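Local coordinates for protein putative rRNA methyltransferase (Sorangium cellulosum, PDB 4RX1) that probably transfers a methyl group from S-adenosylmethionine to 16S ribosomal RNA, at residues L97-T102 against L128-G133. Residues are numbered along the deposited sequence; the frame is centred on the assembly and turned at random.
Sequences LAHTLT and LVRPGG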
loop_
_atom_site.group_PDB
_atom_site.type_symbol
_atom_site.label_atom_id
_atom_site.label_comp_id
_atom_site.label_asym_id
_atom_site.label_seq_id
_atom_site.Cartn_x
_atom_site.Cartn_y
_atom_site.Cartn_z
ATOM N N LEU A 97 12.623 -2.241 -2.933
ATOM C CA LEU A 97 12.820 -2.763 -1.580
ATOM C C LEU A 97 11.736 -3.720 -1.075
ATOM O O LEU A 97 12.020 -4.591 -0.261
ATOM C CB LEU A 97 12.953 -1.615 -0.589
ATOM C CG LEU A 97 14.177 -0.720 -0.673
ATOM C CD1 LEU A 97 13.990 0.375 0.345
ATOM C CD2 LEU A 97 15.434 -1.514 -0.363
ATOM N N ALA A 98 10.499 -3.553 -1.541
ATOM C CA ALA A 98 9.361 -4.257 -0.942
ATOM C C ALA A 98 9.171 -5.732 -1.376
ATOM O O ALA A 98 9.149 -6.032 -2.569
ATOM C CB ALA A 98 8.079 -3.463 -1.160
ATOM N N HIS A 99 9.057 -6.633 -0.393
ATOM C CA HIS A 99 8.578 -7.998 -0.625
ATOM C C HIS A 99 7.067 -7.961 -0.779
ATOM O O HIS A 99 6.496 -8.673 -1.612
ATOM C CB HIS A 99 8.899 -8.928 0.558
ATOM C CG HIS A 99 10.351 -9.230 0.714
ATOM N ND1 HIS A 99 11.244 -8.350 1.296
ATOM C CD2 HIS A 99 11.092 -10.291 0.298
ATOM C CE1 HIS A 99 12.454 -8.875 1.267
ATOM N NE2 HIS A 99 12.395 -10.039 0.654
ATOM N N THR A 100 6.427 -7.137 0.048
ATOM C CA THR A 100 4.977 -6.990 0.062
ATOM C C THR A 100 4.616 -5.508 0.002
ATOM O O THR A 100 5.115 -4.698 0.803
ATOM C CB THR A 100 4.358 -7.619 1.336
ATOM O OG1 THR A 100 4.792 -8.978 1.452
ATOM C CG2 THR A 100 2.821 -7.582 1.299
ATOM N N LEU A 101 3.767 -5.150 -0.962
ATOM C CA LEU A 101 3.310 -3.777 -1.094
ATOM C C LEU A 101 1.813 -3.814 -0.898
ATOM O O LEU A 101 1.108 -4.475 -1.664
ATOM C CB LEU A 101 3.629 -3.210 -2.479
ATOM C CG LEU A 101 3.398 -1.698 -2.657
ATOM C CD1 LEU A 101 4.200 -1.193 -3.841
ATOM C CD2 LEU A 101 1.938 -1.296 -2.822
ATOM N N THR A 102 1.317 -3.087 0.097
ATOM C CA THR A 102 -0.116 -3.092 0.351
ATOM C C THR A 102 -0.762 -1.777 0.004
ATOM O O THR A 102 -0.199 -0.698 0.269
ATOM C CB THR A 102 -0.468 -3.405 1.831
ATOM O OG1 THR A 102 0.087 -2.390 2.689
ATOM C CG2 THR A 102 0.048 -4.778 2.229
ATOM N N LEU A 128 8.637 0.136 -6.585
ATOM C CA LEU A 128 8.895 -0.080 -5.163
ATOM C C LEU A 128 9.191 -1.537 -4.847
ATOM O O LEU A 128 9.887 -1.842 -3.876
ATOM C CB LEU A 128 7.711 0.374 -4.309
ATOM C CG LEU A 128 7.320 1.850 -4.364
ATOM C CD1 LEU A 128 6.171 2.136 -3.383
ATOM C CD2 LEU A 128 8.501 2.741 -4.085
ATOM N N VAL A 129 8.703 -2.424 -5.706
ATOM C CA VAL A 129 8.663 -3.850 -5.408
ATOM C C VAL A 129 9.892 -4.599 -5.890
ATOM O O VAL A 129 10.360 -4.390 -7.012
ATOM C CB VAL A 129 7.413 -4.489 -6.051
ATOM C CG1 VAL A 129 7.204 -5.925 -5.552
ATOM C CG2 VAL A 129 6.183 -3.610 -5.782
ATOM N N ARG A 130 10.414 -5.484 -5.050
ATOM C CA ARG A 130 11.450 -6.368 -5.541
ATOM C C ARG A 130 10.791 -7.444 -6.432
ATOM O O ARG A 130 9.609 -7.768 -6.266
ATOM C CB ARG A 130 12.258 -6.981 -4.385
ATOM C CG ARG A 130 11.501 -8.017 -3.559
ATOM C CD ARG A 130 12.419 -8.783 -2.610
ATOM N NE ARG A 130 13.262 -7.908 -1.808
ATOM C CZ ARG A 130 14.590 -7.970 -1.805
ATOM N NH1 ARG A 130 15.211 -8.857 -2.573
ATOM N NH2 ARG A 130 15.295 -7.135 -1.050
ATOM N N PRO A 131 11.538 -7.939 -7.437
ATOM C CA PRO A 131 11.124 -9.066 -8.280
ATOM C C PRO A 131 10.684 -10.226 -7.405
ATOM O O PRO A 131 11.358 -10.486 -6.418
ATOM C CB PRO A 131 12.409 -9.432 -9.037
ATOM C CG PRO A 131 13.403 -8.309 -8.763
ATOM C CD PRO A 131 12.689 -7.230 -8.016
ATOM N N GLY A 132 9.559 -10.864 -7.718
ATOM C CA GLY A 132 9.068 -11.968 -6.907
ATOM C C GLY A 132 8.246 -11.448 -5.742
ATOM O O GLY A 132 7.555 -12.211 -5.063
ATOM N N GLY A 133 8.306 -10.138 -5.510
ATOM C CA GLY A 133 7.517 -9.517 -4.449
ATOM C C GLY A 133 6.041 -9.383 -4.829
ATOM O O GLY A 133 5.674 -9.556 -5.992
#
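Arg130 lays its guanidinium flat on the imidazole of His99, the two planes 16° apart and their centres 4.3 Å from each other. The contact sits at the start of strand 98-104 in the seven-stranded sheet of a Rossmann-like methyltransferase, order 3-2-1-4-5-7-6. Arg130 NE lies over the ring face near its rim, 3.3 Å from His99 CE1. Arg130 CD adds a CH-pi contact 3.6 Å from the ring centroid. A bend at chi3 (50°) turns the arginine chain along the ring. His99 ND1 accepts a hydrogen bond from the backbone N-H of Val27, which ties the ring to strand 26-31. With an alanine in place of His99, the guanidinium of Arg130 would probably lose its stacking surface and the N-H of Val27 this acceptor.

Beside the stack, Ala98 and Val129 form a parallel bridge. Ala98 N donates to Leu128 O at 3.0 Å, almost straight at 174°, and Arg130 N donates to Ala98 O at 2.8 Å. A type II turn from Arg130 to Gly133 then leads into strand 133-140. Gly133 CA lies 3.1 Å from His99 O; a CB on Gly133 would run into Ala98 O and Arg130 O. On the buried side, Leu101 CD1 meets Val129 CG2 at 3.7 Å and also touches Leu128 CB.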